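Local coordinates for microcin B17-processing protein McbB (Escherichia coli, PDB 6GRI) that is needed to convert the inactive precursor of microcin B17 into the active peptide, working within the McbBCD microcin synthetase complex, at the interface of chains A and B. Numbering follows the deposited sequence. Chains: chain A, Microcin B17-processing protein McbB; chain B, Microcin B17-processing protein McbD.

Contact 1 and contact 2 show how one strand can serve two stretches of the same interface: their C-alpha centres lie about 22 Å apart, and McbD strand 339-347 runs from one to the other. B:Tyr342 and B:Arg344 of that strand serve contact 1, while B:Arg346 and the turn that follows it, leading into strand 350-358, serve contact 2. McbB answers with segments far apart in sequence, strands 27-30 and 35-37 in contact 1 and helix 263-266 with its flanking residues in contact 2. The McbD hairpin thus probably helps to fix the two McbB regions relative to each other within the synthetase.

Contact 1: the interface of chains A and B. Residues chain A 28, 30, 34-35; chain B 114, 121, 342, 344.
A:Ile30 of McbB lies over the aromatic ring of B:Tyr342, which belongs to strand 339-347 of the YcaO-family protein McbD. This is a heterologous interface within the microcin synthetase, built here by side chains from strands on both partners. The two side chains come from opposite directions, and CD1 of A:Ile30 sits 3.7 Å above the tyrosine plane, nearer the rim than the centre, close to CE2. The second branch of the isoleucine is used as well: CG2 covers one face of the B:Arg344 guanidinium, 3.9 Å from its CZ. One forked side chain thus bridges an aromatic face and a cationic one.

B:Tyr342 has CG placed between its backbone N and carbonyl carbon (chi1 71°), and the ring carries its hydroxyl to the neighbouring McbB strand. There OH and the hydroxyl OG of A:Ser35 are hydrogen-bonded at 2.6 Å, with the donor not decided; the serine's chi1 of -55° turns OG anti to its carbonyl carbon and toward the phenol. The same phenol therefore offers a face to an aliphatic chain and its polar end to a serine.

A:Leu28 divides its two methyls between different McbD residues. CD2 rests over a face of the B:Phe114 ring, 3.9 Å from CG and displaced toward the rim. CD1 meets the carboxamide end of B:Gln121, lying 3.9 Å from CD. Both McbD side chains cross the leucine at a slant. B:Gln121 extends beyond CG and brings the same amide group beside CB of A:Ser35, which lies 4.0 Å from CD. Within McbD, CD1 of B:Tyr342 meets the edge of the B:Phe114 ring in its plane, a contact that probably helps to hold the two rings in place.

At the far end, B:Arg344 bends at chi2 and brings NH2 beside the backbone of A:Ser34, 3.3 Å from its O and as near to its N, a proximity and not an assigned hydrogen bond.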
# COMPACT_ATOMS: atom_id res chain seq x y z
N LEU A 28 18.91 -51.47 -3.01
CA LEU A 28 17.70 -51.38 -2.18
C LEU A 28 16.72 -50.34 -2.72
O LEU A 28 17.06 -49.16 -2.82
CB LEU A 28 18.09 -51.05 -0.73
CG LEU A 28 17.00 -51.06 0.35
CD1 LEU A 28 16.29 -52.40 0.44
CD2 LEU A 28 17.60 -50.71 1.71
N ILE A 30 13.43 -48.30 -1.89
CA ILE A 30 12.50 -47.89 -0.83
C ILE A 30 11.49 -46.91 -1.42
O ILE A 30 11.86 -45.88 -1.99
CB ILE A 30 13.22 -47.28 0.40
CG1 ILE A 30 14.26 -48.27 0.93
CG2 ILE A 30 12.22 -46.95 1.52
CD1 ILE A 30 14.97 -47.82 2.18
N SER A 34 6.87 -49.64 0.71
CA SER A 34 7.57 -50.92 0.59
C SER A 34 9.10 -50.78 0.55
O SER A 34 9.63 -49.70 0.24
CB SER A 34 7.05 -51.63 -0.67
OG SER A 34 7.97 -52.56 -1.20
N SER A 35 9.80 -51.89 0.86
CA SER A 35 11.27 -51.99 0.81
C SER A 35 11.65 -53.28 0.10
O SER A 35 11.19 -54.35 0.47
CB SER A 35 11.86 -52.03 2.22
OG SER A 35 11.44 -50.92 2.99
N PHE B 114 18.30 -51.16 8.06
CA PHE B 114 19.12 -51.87 7.10
C PHE B 114 20.58 -51.67 7.44
O PHE B 114 20.95 -50.67 8.06
CB PHE B 114 18.80 -51.47 5.64
CG PHE B 114 19.10 -50.02 5.29
CD1 PHE B 114 20.34 -49.66 4.77
CD2 PHE B 114 18.13 -49.05 5.43
CE1 PHE B 114 20.60 -48.35 4.42
CE2 PHE B 114 18.38 -47.72 5.08
CZ PHE B 114 19.62 -47.37 4.57
N GLN B 121 18.26 -56.07 5.05
CA GLN B 121 17.20 -55.52 5.88
C GLN B 121 17.02 -56.41 7.09
O GLN B 121 17.11 -57.63 6.99
CB GLN B 121 15.89 -55.47 5.10
CG GLN B 121 16.00 -54.78 3.76
CD GLN B 121 14.69 -54.78 3.03
OE1 GLN B 121 13.74 -54.11 3.44
NE2 GLN B 121 14.62 -55.54 1.94
N TYR B 342 15.40 -46.11 9.47
CA TYR B 342 14.87 -45.17 8.53
C TYR B 342 13.36 -45.13 8.64
O TYR B 342 12.73 -46.07 9.13
CB TYR B 342 15.32 -45.52 7.12
CG TYR B 342 14.66 -46.76 6.58
CD1 TYR B 342 15.14 -48.02 6.90
CD2 TYR B 342 13.54 -46.67 5.75
CE1 TYR B 342 14.52 -49.16 6.42
CE2 TYR B 342 12.92 -47.80 5.26
CZ TYR B 342 13.42 -49.03 5.59
OH TYR B 342 12.79 -50.14 5.09
N ARG B 344 9.82 -42.73 6.60
CA ARG B 344 9.43 -41.69 5.66
C ARG B 344 7.97 -41.27 5.80
O ARG B 344 7.18 -41.95 6.44
CB ARG B 344 9.77 -42.11 4.23
CG ARG B 344 8.99 -43.28 3.65
CD ARG B 344 9.43 -44.62 4.22
NE ARG B 344 9.01 -45.73 3.37
CZ ARG B 344 8.99 -47.01 3.75
NH1 ARG B 344 9.37 -47.37 4.98
NH2 ARG B 344 8.59 -47.94 2.89

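Contact 2: the interface of chains A and B. Residues chain A 262-264, 267; chain B 346, 348-349.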
# COMPACT_ATOMS: atom_id res chain seq x y z
N HIS A 262 -4.53 -29.69 -7.88
CA HIS A 262 -3.22 -30.10 -7.37
C HIS A 262 -3.40 -30.90 -6.09
O HIS A 262 -4.44 -30.79 -5.43
CB HIS A 262 -2.32 -28.88 -7.12
CG HIS A 262 -0.87 -29.21 -6.99
ND1 HIS A 262 -0.18 -29.11 -5.80
CD2 HIS A 262 0.03 -29.65 -7.90
CE1 HIS A 262 1.08 -29.47 -5.98
NE2 HIS A 262 1.23 -29.81 -7.25
N VAL A 263 -2.39 -31.69 -5.74
CA VAL A 263 -2.40 -32.49 -4.51
C VAL A 263 -2.79 -31.65 -3.28
O VAL A 263 -3.50 -32.13 -2.39
CB VAL A 263 -1.04 -33.20 -4.28
CG1 VAL A 263 0.04 -32.23 -3.84
CG2 VAL A 263 -1.20 -34.35 -3.29
N ASP A 264 -2.33 -30.40 -3.25
CA ASP A 264 -2.53 -29.52 -2.11
C ASP A 264 -3.96 -28.94 -1.99
O ASP A 264 -4.31 -28.37 -0.96
CB ASP A 264 -1.45 -28.42 -2.12
CG ASP A 264 -0.03 -29.00 -1.97
OD1 ASP A 264 0.27 -29.60 -0.91
OD2 ASP A 264 0.80 -28.85 -2.90
N MET A 267 -4.76 -32.20 0.30
CA MET A 267 -3.97 -32.28 1.52
C MET A 267 -3.93 -30.94 2.27
O MET A 267 -2.86 -30.47 2.66
CB MET A 267 -2.56 -32.80 1.20
CG MET A 267 -2.54 -34.22 0.66
SD MET A 267 -0.88 -34.82 0.29
CE MET A 267 -0.16 -34.99 1.92
N ARG B 346 4.87 -38.72 3.48
CA ARG B 346 4.55 -37.97 2.28
C ARG B 346 4.26 -36.52 2.66
O ARG B 346 3.47 -36.25 3.57
CB ARG B 346 3.35 -38.61 1.59
CG ARG B 346 3.02 -37.99 0.24
CD ARG B 346 1.68 -38.49 -0.25
NE ARG B 346 1.30 -37.84 -1.51
CZ ARG B 346 0.15 -38.03 -2.14
NH1 ARG B 346 -0.79 -38.84 -1.66
NH2 ARG B 346 -0.07 -37.38 -3.28
N SER B 348 3.11 -33.31 0.36
CA SER B 348 2.66 -33.01 -1.00
C SER B 348 2.88 -34.23 -1.91
O SER B 348 2.23 -35.26 -1.71
CB SER B 348 3.29 -31.70 -1.52
OG SER B 348 2.96 -30.61 -0.67
N ASN B 349 3.80 -34.13 -2.89
CA ASN B 349 4.17 -35.27 -3.74
C ASN B 349 5.63 -35.67 -3.53
O ASN B 349 6.22 -36.36 -4.37
CB ASN B 349 3.92 -34.92 -5.21
CG ASN B 349 2.44 -34.66 -5.51
OD1 ASN B 349 1.58 -35.46 -5.14
ND2 ASN B 349 2.15 -33.54 -6.18
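A:Val263, at the start of helix 263-266, fills the middle of this heterologous interface, facing the hairpin turn that leaves strand 339-347 of the YcaO-family protein McbD. Its CG1 methyl meets the turn itself, 3.8 Å from CG of B:Asn349 and 3.9 Å from CA of B:Ser348. The valine's chi1 of 73° puts CG1 between the backbone N and the carbonyl carbon and leaves CG2 anti to N, directed instead toward the guanidinium of B:Arg346, 4.1 Å from CZ. The valine and asparagine side chains approach from opposite directions, whereas valine and arginine slide past each other.

A:Met267 adds a second apolar surface. Its chain bends at chi3 (70°), and SD lies 4.1 Å above the centre of the B:Arg346 guanidinium, covering one face of that flat cation. The sulfur and the valine methyl thus both border the arginine head.

McbD also holds that head from its own side. B:Arg346 is extended from CG to NE and reaches the turn that follows it. NE donates to the backbone O of B:Ser348 at 2.8 Å, a bent bond whose acceptor is tilted from the guanidinium plane. NH2 donates at 3.1 Å to the amide oxygen OD1 of B:Asn349, which lies in that plane. Together the two bonds should restrict rotation of the guanidinium and probably brace the turn that receives the valine.

Toward the rim, the B:Ser348 hydroxyl OG donates to OD1 of A:Asp264 at 2.9 Å. The carboxylate accepts through its syn lone pair, on the side of its other oxygen. A:His262 lies beside B:Asn349, NE2 4.0 Å from ND2, with its ring steeply inclined, by 75°, to the amide.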